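Local coordinates for protein sorbitol-6-phosphate dehydrogenase (Erwinia amylovora CFBP1430, PDB 5O3Z) that catalyses the interconversion of sorbitol 6-phosphate and fructose 6-phosphate, probably using NAD as cofactor, as a short-chain dehydrogenase/reductase, at residues A34-E40 with Y60-D65; V95-I101 with H154-Y158; I181-M187 with C249-N255. The contacts are given in a common frame with arbitrary orientation. Residue numbers count along the deposited sequence, not the author numbering.

Contact 1 (A34-E40 with Y60-D65); sequences AVADLNE and YGFKVD
Two parallel strands, 34-37 and 60-63, run side by side at 24°, their axes 4.6 Å apart at the closest. Ala-34 pairs with Tyr-60, and its CB packs on Phe-62 CE1 at 3.8 Å. Phe-62 takes an m rotamer (chi2 78°). Val-35 pairs with Gly-61. Val-35 N donates to Tyr-60 O (2.9 Å), and Val-35 O accepts from Phe-62 N (2.7 Å). The t side chain of Val-35 lies on the face covered by helix 40-54. Ala-36 pairs with Phe-62 and turns its CB the other way, 3.7 Å from Val-64 CG1, under helix 69-83. The strands and the helix between them make a Rossmann beta-alpha-beta unit, with strand 60-63 at the sheet edge within the chain. Asp-37 N donates to Phe-62 O (3.0 Å), and Asp-37 O accepts from Val-64 N (3.0 Å). Asp-37 OD1 accepts from Asn-39 N at 3.0 Å, an Asx turn, while OD2 is bonded to Gly-15 N. An acidic residue ending this strand is common in NAD-dependent relatives, where it binds the adenosine ribose. Leu-38 leaves the strand (phi/psi -62/-37). Leu-38 O accepts from Lys-63 NZ (2.7 Å), and Leu-38 CD1 lies 3.9 Å from Asp-65 CB. Asn-39 is the helix N-cap. Glu-40 starts helix 40-54 and rests its CG 3.6 Å from Lys-63 CB.

Contact 2 (V95-I101 with H154-Y158); sequences VAKAAPI and HNSGY
Segment 95-101 is an extended loop following strand 88-91, with phi between -60° and -175° from Val-95 to Pro-100. Ile-101 then turns into a 3-10 conformation. Segment 154-158 carries His-154 in the left-handed region (phi/psi 65/14), then Asn-155 (-136/41) as N-cap residue, then the first turn of helix 156-176. Tyr-158 fits the tyrosine of the Tyr-x-x-x-Lys motif of short-chain dehydrogenases, probably the catalytic one as in relatives, so this loop borders the probable active site. The nearest CA pairs are Pro-100 with His-154 (4.4 Å), Ala-98 with Asn-155 (4.9 Å) and Ala-96 with Tyr-158 (5.7 Å). One direct hydrogen bond joins the segments, Ala-99 N to His-154 O at 2.8 Å. The same oxygen, His-154 O, lies 3.0 Å from Ala-98 CA in a CA-H...O contact. Two waters add bridges between the backbones. One donates to Lys-97 O (2.5 Å) and accepts from Tyr-158 N (2.9 Å). The other donates to Ala-99 O (3.0 Å) and accepts from Ser-156 N (3.0 Å). The imidazole of His-154 (chi1 m) lies flat under Pro-100, with Pro-100 CD 4.2 Å from the ring centroid. Asp-175 of a second subunit bonds to His-154 N and Ile-101 N, so the contact also lines a subunit interface. Asn-155 ND2 is held by Lys-153 O. Tyr-158 (chi1 t, chi2 67°) offers a ring face to Ala-96, whose CB sits 4.1 Å from the ring centroid in a CH-pi contact.

Contact 3 (I181-M187 with C249-N255); sequences ITVHSLM and CTGQSIN
Ladder bonds join parallel strands 182-187 and 253-255: Ser-185 N to Gln-252 O, Ile-254 N to Ser-185 O, and Met-187 N to Ile-254 O, each 2.8 Å. The axes approach to 4.6 Å at 28°. Earlier, Gly-251 (phi/psi 78/14) donates its N to Val-183 O (2.7 Å), and Val-183 N donates to Thr-250 OG1 (3.2 Å). A water links Ile-181 O (2.5 Å) to Thr-250 OG1 (2.7 Å). The His-184 ring (chi1 m, chi2 -70°) accepts from Gln-252 N at ND1 (3.3 Å) and donates weakly from NE2 to Cys-249 O (3.1 Å). Leu-186 CD2 packs on Ile-254 CB (3.9 Å) under helix 231-242. On the other face, Met-187 CG meets Ser-253 CB (3.8 Å) beside helix 156-176. Asn-255 OD1 bonds to Gln-252 NE2 of a third subunit. This is the last strand pair of the Rossmann sheet of a short-chain dehydrogenase, meeting a neighbour in the tetramer.

The contacts follow one another along the chain: contact 1 closes before contact 2 opens, and contact 2 before contact 3. Contacts 1 and 3 belong to the same seven-stranded parallel sheet, order 3-2-1-4-5-6-7. They join the outermost strand on each side to its neighbour and lie on opposite sides of the chain's centre, with centres 24 Å apart. Contact 2 lies beyond the sheet, near the surface, 27 Å from contact 1 and 24 Å from contact 3 between centres. Helix 156-176, which starts in contact 2, leads to strand 182-188 of contact 3. Contacts 1 and 3 close the two ends of the Rossmann sheet, while contacts 2 and 3 also reach different neighbouring subunits.

Contact 1 (A34-E40 with Y60-D65)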
loop_
_atom_site.group_PDB
_atom_site.type_symbol
_atom_site.label_atom_id
_atom_site.label_comp_id
_atom_site.label_asym_id
_atom_site.label_seq_id
_atom_site.Cartn_x
_atom_site.Cartn_y
_atom_site.Cartn_z
ATOM N N ALA A 34 -30.785 -11.910 10.732
ATOM C CA ALA A 34 -30.658 -13.366 10.575
ATOM C C ALA A 34 -29.346 -13.795 11.251
ATOM O O ALA A 34 -28.261 -13.473 10.739
ATOM C CB ALA A 34 -30.682 -13.724 9.106
ATOM N N VAL A 35 -29.449 -14.413 12.430
ATOM C CA VAL A 35 -28.309 -14.948 13.221
ATOM C C VAL A 35 -27.962 -16.363 12.693
ATOM O O VAL A 35 -28.743 -17.343 12.969
ATOM C CB VAL A 35 -28.615 -14.995 14.725
ATOM C CG1 VAL A 35 -27.415 -15.401 15.578
ATOM C CG2 VAL A 35 -29.179 -13.637 15.174
ATOM N N ALA A 36 -26.842 -16.463 11.935
ATOM C CA ALA A 36 -26.423 -17.722 11.281
ATOM C C ALA A 36 -25.183 -18.275 11.984
ATOM O O ALA A 36 -24.176 -17.564 12.184
ATOM C CB ALA A 36 -26.217 -17.511 9.797
ATOM N N ASP A 37 -25.223 -19.535 12.414
ATOM C CA ASP A 37 -24.083 -20.065 13.119
ATOM C C ASP A 37 -23.957 -21.604 13.079
ATOM O O ASP A 37 -24.941 -22.333 12.895
ATOM C CB ASP A 37 -24.141 -19.553 14.563
ATOM C CG ASP A 37 -22.813 -19.548 15.241
ATOM O OD1 ASP A 37 -22.511 -20.614 15.861
ATOM O OD2 ASP A 37 -22.075 -18.471 15.177
ATOM N N LEU A 38 -22.743 -22.098 13.258
ATOM C CA LEU A 38 -22.515 -23.565 13.248
ATOM C C LEU A 38 -23.336 -24.157 14.417
ATOM O O LEU A 38 -23.931 -25.226 14.266
ATOM C CB LEU A 38 -21.028 -23.915 13.354
ATOM C CG LEU A 38 -20.449 -25.326 13.058
ATOM C CD1 LEU A 38 -20.664 -25.777 11.636
ATOM C CD2 LEU A 38 -18.940 -25.337 13.320
ATOM N N ASN A 39 -23.395 -23.423 15.540
ATOM C CA ASN A 39 -24.188 -23.793 16.698
ATOM C C ASN A 39 -25.580 -23.191 16.650
ATOM O O ASN A 39 -25.773 -22.027 17.032
ATOM C CB ASN A 39 -23.492 -23.388 17.990
ATOM C CG ASN A 39 -24.191 -23.951 19.211
ATOM O OD1 ASN A 39 -25.397 -24.042 19.267
ATOM N ND2 ASN A 39 -23.421 -24.300 20.192
ATOM N N GLU A 40 -26.537 -23.992 16.174
ATOM C CA GLU A 40 -27.885 -23.545 15.914
ATOM C C GLU A 40 -28.616 -23.100 17.187
ATOM O O GLU A 40 -29.414 -22.159 17.138
ATOM C CB GLU A 40 -28.694 -24.637 15.251
ATOM C CG GLU A 40 -29.925 -24.098 14.517
ATOM C CD GLU A 40 -30.849 -25.213 14.017
ATOM O OE1 GLU A 40 -30.419 -26.372 13.910
ATOM O OE2 GLU A 40 -32.024 -24.931 13.705
ATOM N N TYR A 60 -34.310 -14.139 13.620
ATOM C CA TYR A 60 -34.378 -15.623 13.534
ATOM C C TYR A 60 -32.972 -16.224 13.531
ATOM O O TYR A 60 -32.003 -15.625 12.988
ATOM C CB TYR A 60 -35.102 -16.079 12.280
ATOM C CG TYR A 60 -36.566 -15.811 12.341
ATOM C CD1 TYR A 60 -37.081 -14.538 11.998
ATOM C CD2 TYR A 60 -37.469 -16.809 12.778
ATOM C CE1 TYR A 60 -38.453 -14.267 12.076
ATOM C CE2 TYR A 60 -38.841 -16.535 12.864
ATOM C CZ TYR A 60 -39.323 -15.281 12.516
ATOM O OH TYR A 60 -40.664 -15.059 12.599
ATOM N N GLY A 61 -32.837 -17.371 14.190
ATOM C CA GLY A 61 -31.582 -18.118 14.231
ATOM C C GLY A 61 -31.554 -19.190 13.137
ATOM O O GLY A 61 -32.582 -19.865 12.876
ATOM N N PHE A 62 -30.394 -19.375 12.515
ATOM C CA PHE A 62 -30.216 -20.377 11.435
ATOM C C PHE A 62 -28.913 -21.121 11.662
ATOM O O PHE A 62 -27.988 -20.551 12.198
ATOM C CB PHE A 62 -30.118 -19.725 10.086
ATOM C CG PHE A 62 -31.338 -18.957 9.690
ATOM C CD1 PHE A 62 -31.557 -17.687 10.225
ATOM C CD2 PHE A 62 -32.230 -19.442 8.750
ATOM C CE1 PHE A 62 -32.641 -16.949 9.851
ATOM C CE2 PHE A 62 -33.359 -18.716 8.409
ATOM C CZ PHE A 62 -33.548 -17.455 8.937
ATOM N N LYS A 63 -28.881 -22.417 11.302
ATOM C CA LYS A 63 -27.681 -23.209 11.306
ATOM C C LYS A 63 -26.971 -23.004 9.971
ATOM O O LYS A 63 -27.586 -23.000 8.907
ATOM C CB LYS A 63 -28.018 -24.702 11.469
ATOM C CG LYS A 63 -26.925 -25.529 12.129
ATOM C CD LYS A 63 -26.079 -26.272 11.114
ATOM C CE LYS A 63 -25.332 -27.452 11.749
ATOM N NZ LYS A 63 -23.970 -27.063 12.243
ATOM N N VAL A 64 -25.664 -22.811 10.037
ATOM C CA VAL A 64 -24.854 -22.872 8.784
ATOM C C VAL A 64 -23.401 -23.302 9.064
ATOM O O VAL A 64 -22.824 -23.002 10.112
ATOM C CB VAL A 64 -24.890 -21.561 7.952
ATOM C CG1 VAL A 64 -24.150 -20.422 8.683
ATOM C CG2 VAL A 64 -24.304 -21.812 6.568
ATOM N N ASP A 65 -22.880 -24.094 8.110
ATOM C CA ASP A 65 -21.489 -24.450 8.049
ATOM C C ASP A 65 -21.039 -23.684 6.853
ATOM O O ASP A 65 -21.363 -24.078 5.698
ATOM C CB ASP A 65 -21.324 -25.978 7.836
ATOM C CG ASP A 65 -19.877 -26.383 7.556
ATOM O OD1 ASP A 65 -18.947 -25.553 7.665
ATOM O OD2 ASP A 65 -19.645 -27.555 7.262
#

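Contact 2 (V95-I101 with H154-Y158)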
loop_
_atom_site.group_PDB
_atom_site.type_symbol
_atom_site.label_atom_id
_atom_site.label_comp_id
_atom_site.label_asym_id
_atom_site.label_seq_id
_atom_site.Cartn_x
_atom_site.Cartn_y
_atom_site.Cartn_z
ATOM N N VAL A 95 -10.225 -18.060 13.109
ATOM C CA VAL A 95 -9.339 -17.826 14.276
ATOM C C VAL A 95 -7.871 -18.160 13.916
ATOM O O VAL A 95 -7.597 -18.813 12.898
ATOM C CB VAL A 95 -9.789 -18.605 15.560
ATOM C CG1 VAL A 95 -11.307 -18.725 15.632
ATOM C CG2 VAL A 95 -9.171 -19.998 15.665
ATOM N N ALA A 96 -6.948 -17.715 14.768
ATOM C CA ALA A 96 -5.521 -17.797 14.490
ATOM C C ALA A 96 -4.938 -19.070 15.107
ATOM O O ALA A 96 -5.200 -19.374 16.277
ATOM C CB ALA A 96 -4.808 -16.559 15.031
ATOM N N LYS A 97 -4.176 -19.818 14.305
ATOM C CA LYS A 97 -3.342 -20.917 14.813
ATOM C C LYS A 97 -1.865 -20.706 14.445
ATOM O O LYS A 97 -1.521 -20.570 13.247
ATOM C CB LYS A 97 -3.811 -22.298 14.319
ATOM C CG LYS A 97 -2.981 -23.450 14.904
ATOM C CD LYS A 97 -2.861 -23.397 16.436
ATOM C CE LYS A 97 -1.840 -24.377 17.013
ATOM N NZ LYS A 97 -2.422 -25.731 17.214
ATOM N N ALA A 98 -1.018 -20.723 15.483
ATOM C CA ALA A 98 0.344 -20.291 15.408
ATOM C C ALA A 98 1.294 -21.473 15.478
ATOM O O ALA A 98 1.136 -22.349 16.336
ATOM C CB ALA A 98 0.653 -19.352 16.570
ATOM N N ALA A 99 2.298 -21.452 14.596
ATOM C CA ALA A 99 3.412 -22.397 14.578
ATOM C C ALA A 99 4.359 -21.908 13.484
ATOM O O ALA A 99 3.875 -21.486 12.406
ATOM C CB ALA A 99 2.941 -23.809 14.228
ATOM N N PRO A 100 5.687 -22.005 13.724
ATOM C CA PRO A 100 6.637 -21.610 12.633
ATOM C C PRO A 100 6.406 -22.480 11.427
ATOM O O PRO A 100 5.899 -23.595 11.577
ATOM C CB PRO A 100 8.029 -21.830 13.236
ATOM C CG PRO A 100 7.813 -22.697 14.429
ATOM C CD PRO A 100 6.409 -22.449 14.937
ATOM N N ILE A 101 6.691 -21.934 10.241
ATOM C CA ILE A 101 6.451 -22.646 8.967
ATOM C C ILE A 101 7.002 -24.098 8.998
ATOM O O ILE A 101 6.356 -25.033 8.489
ATOM C CB ILE A 101 6.994 -21.834 7.754
ATOM C CG1 ILE A 101 6.687 -22.541 6.429
ATOM C CG2 ILE A 101 8.504 -21.634 7.828
ATOM C CD1 ILE A 101 5.223 -22.755 6.097
ATOM N N HIS A 154 4.799 -16.811 12.406
ATOM C CA HIS A 154 4.149 -18.049 12.943
ATOM C C HIS A 154 2.652 -18.194 12.650
ATOM O O HIS A 154 1.987 -19.026 13.206
ATOM C CB HIS A 154 4.451 -18.226 14.448
ATOM C CG HIS A 154 5.922 -18.266 14.756
ATOM N ND1 HIS A 154 6.434 -18.270 16.044
ATOM C CD2 HIS A 154 7.000 -18.322 13.933
ATOM C CE1 HIS A 154 7.754 -18.319 16.002
ATOM N NE2 HIS A 154 8.125 -18.372 14.731
ATOM N N ASN A 155 2.132 -17.402 11.736
ATOM C CA ASN A 155 0.740 -17.396 11.469
ATOM C C ASN A 155 0.459 -17.383 10.012
ATOM O O ASN A 155 -0.480 -16.738 9.573
ATOM C CB ASN A 155 0.127 -16.184 12.170
ATOM C CG ASN A 155 -0.131 -16.449 13.633
ATOM O OD1 ASN A 155 -1.086 -17.151 13.960
ATOM N ND2 ASN A 155 0.748 -15.945 14.518
ATOM N N SER A 156 1.246 -18.160 9.269
ATOM C CA SER A 156 1.128 -18.239 7.814
ATOM C C SER A 156 -0.264 -18.544 7.281
ATOM O O SER A 156 -0.701 -17.934 6.299
ATOM C CB SER A 156 2.197 -19.197 7.245
ATOM O OG SER A 156 1.905 -20.561 7.540
ATOM N N GLY A 157 -0.957 -19.511 7.912
ATOM C CA GLY A 157 -2.265 -19.909 7.471
ATOM C C GLY A 157 -3.282 -18.807 7.585
ATOM O O GLY A 157 -4.057 -18.501 6.655
ATOM N N TYR A 158 -3.209 -18.158 8.734
ATOM C CA TYR A 158 -4.017 -16.991 9.023
ATOM C C TYR A 158 -3.723 -15.789 8.074
ATOM O O TYR A 158 -4.626 -15.276 7.497
ATOM C CB TYR A 158 -3.892 -16.645 10.511
ATOM C CG TYR A 158 -4.976 -15.686 11.039
ATOM C CD1 TYR A 158 -6.313 -16.086 11.112
ATOM C CD2 TYR A 158 -4.646 -14.381 11.474
ATOM C CE1 TYR A 158 -7.298 -15.233 11.618
ATOM C CE2 TYR A 158 -5.630 -13.507 11.973
ATOM C CZ TYR A 158 -6.956 -13.950 12.058
ATOM O OH TYR A 158 -7.970 -13.126 12.518
HETATM O O HOH W 1 -2.158 -19.490 11.082
HETATM O O HOH W 2 3.739 -19.668 10.014
#

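Contact 3 (I181-M187 with C249-N255)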
loop_
_atom_site.group_PDB
_atom_site.type_symbol
_atom_site.label_atom_id
_atom_site.label_comp_id
_atom_site.label_asym_id
_atom_site.label_seq_id
_atom_site.Cartn_x
_atom_site.Cartn_y
_atom_site.Cartn_z
ATOM N N ILE A 181 -23.964 -2.618 -5.210
ATOM C CA ILE A 181 -23.576 -3.268 -3.978
ATOM C C ILE A 181 -22.102 -2.945 -3.705
ATOM O O ILE A 181 -21.300 -3.164 -4.557
ATOM C CB ILE A 181 -23.720 -4.809 -4.050
ATOM C CG1 ILE A 181 -25.170 -5.222 -4.386
ATOM C CG2 ILE A 181 -23.404 -5.381 -2.667
ATOM C CD1 ILE A 181 -25.313 -6.659 -4.778
ATOM N N THR A 182 -21.806 -2.469 -2.510
ATOM C CA THR A 182 -20.451 -2.265 -2.039
ATOM C C THR A 182 -19.961 -3.392 -1.084
ATOM O O THR A 182 -20.736 -4.036 -0.401
ATOM C CB THR A 182 -20.305 -0.924 -1.313
ATOM O OG1 THR A 182 -20.936 -0.981 -0.040
ATOM C CG2 THR A 182 -20.837 0.197 -2.096
ATOM N N VAL A 183 -18.631 -3.551 -1.002
ATOM C CA VAL A 183 -17.954 -4.664 -0.332
ATOM C C VAL A 183 -16.698 -4.091 0.314
ATOM O O VAL A 183 -15.907 -3.420 -0.396
ATOM C CB VAL A 183 -17.515 -5.696 -1.368
ATOM C CG1 VAL A 183 -17.021 -7.014 -0.669
ATOM C CG2 VAL A 183 -18.622 -5.972 -2.385
ATOM N N HIS A 184 -16.526 -4.349 1.591
ATOM C CA HIS A 184 -15.386 -3.937 2.423
ATOM C C HIS A 184 -14.896 -5.002 3.313
ATOM O O HIS A 184 -15.665 -5.892 3.709
ATOM C CB HIS A 184 -15.765 -2.772 3.317
ATOM C CG HIS A 184 -16.256 -1.583 2.574
ATOM N ND1 HIS A 184 -15.406 -0.806 1.792
ATOM C CD2 HIS A 184 -17.507 -1.059 2.432
ATOM C CE1 HIS A 184 -16.127 0.124 1.174
ATOM N NE2 HIS A 184 -17.408 0.005 1.554
ATOM N N SER A 185 -13.607 -4.915 3.669
ATOM C CA SER A 185 -13.021 -5.746 4.672
ATOM C C SER A 185 -12.583 -4.827 5.801
ATOM O O SER A 185 -11.964 -3.742 5.566
ATOM C CB SER A 185 -11.847 -6.535 4.073
ATOM O OG SER A 185 -12.293 -7.640 3.282
ATOM N N LEU A 186 -12.888 -5.227 7.027
ATOM C CA LEU A 186 -12.532 -4.442 8.194
ATOM C C LEU A 186 -11.345 -5.022 8.839
ATOM O O LEU A 186 -11.393 -6.157 9.288
ATOM C CB LEU A 186 -13.690 -4.391 9.238
ATOM C CG LEU A 186 -15.035 -3.819 8.844
ATOM C CD1 LEU A 186 -15.906 -3.541 10.094
ATOM C CD2 LEU A 186 -14.860 -2.556 7.972
ATOM N N MET A 187 -10.238 -4.267 8.894
ATOM C CA MET A 187 -9.023 -4.813 9.370
ATOM C C MET A 187 -8.865 -4.541 10.834
ATOM O O MET A 187 -8.308 -3.540 11.263
ATOM C CB MET A 187 -7.831 -4.330 8.480
ATOM C CG MET A 187 -8.205 -4.092 7.019
ATOM S SD MET A 187 -8.757 -5.585 6.144
ATOM C CE MET A 187 -7.217 -6.542 6.050
ATOM N N CYS A 249 -18.129 4.562 -1.516
ATOM C CA CYS A 249 -16.969 3.831 -1.076
ATOM C C CYS A 249 -17.149 2.363 -1.394
ATOM O O CYS A 249 -18.150 1.711 -0.939
ATOM C CB CYS A 249 -16.725 4.026 0.442
ATOM S SG CYS A 249 -16.296 5.778 0.866
ATOM N N THR A 250 -16.201 1.785 -2.115
ATOM C CA THR A 250 -16.268 0.292 -2.225
ATOM C C THR A 250 -14.908 -0.350 -2.474
ATOM O O THR A 250 -13.969 0.282 -2.970
ATOM C CB THR A 250 -17.256 -0.157 -3.343
ATOM O OG1 THR A 250 -17.476 -1.594 -3.264
ATOM C CG2 THR A 250 -16.677 0.098 -4.633
ATOM N N GLY A 251 -14.810 -1.618 -2.077
ATOM C CA GLY A 251 -13.591 -2.379 -2.179
ATOM C C GLY A 251 -12.507 -2.132 -1.149
ATOM O O GLY A 251 -11.374 -2.501 -1.368
ATOM N N GLN A 252 -12.830 -1.478 -0.092
ATOM C CA GLN A 252 -11.861 -1.014 0.872
ATOM C C GLN A 252 -11.395 -1.987 1.994
ATOM O O GLN A 252 -12.112 -2.891 2.430
ATOM C CB GLN A 252 -12.333 0.324 1.479
ATOM C CG GLN A 252 -12.670 1.430 0.501
ATOM C CD GLN A 252 -11.544 1.802 -0.417
ATOM O OE1 GLN A 252 -10.425 2.118 0.024
ATOM N NE2 GLN A 252 -11.804 1.762 -1.709
ATOM N N SER A 253 -10.140 -1.850 2.386
ATOM C CA SER A 253 -9.623 -2.451 3.600
ATOM C C SER A 253 -9.602 -1.348 4.587
ATOM O O SER A 253 -8.764 -0.448 4.473
ATOM C CB SER A 253 -8.222 -3.014 3.365
ATOM O OG SER A 253 -8.195 -3.960 2.302
ATOM N N ILE A 254 -10.550 -1.340 5.534
ATOM C CA ILE A 254 -10.724 -0.232 6.464
ATOM C C ILE A 254 -10.023 -0.573 7.773
ATOM O O ILE A 254 -10.372 -1.516 8.444
ATOM C CB ILE A 254 -12.221 -0.012 6.724
ATOM C CG1 ILE A 254 -12.975 0.380 5.486
ATOM C CG2 ILE A 254 -12.421 1.016 7.780
ATOM C CD1 ILE A 254 -12.398 1.514 4.598
ATOM N N ASN A 255 -8.969 0.147 8.132
ATOM C CA ASN A 255 -8.268 -0.173 9.326
ATOM C C ASN A 255 -9.034 0.264 10.553
ATOM O O ASN A 255 -9.599 1.377 10.580
ATOM C CB ASN A 255 -6.891 0.509 9.320
ATOM C CG ASN A 255 -6.006 -0.005 8.221
ATOM O OD1 ASN A 255 -5.390 0.761 7.451
ATOM N ND2 ASN A 255 -5.960 -1.259 8.105
HETATM O O HOH W 3 -19.033 -2.370 -5.294
#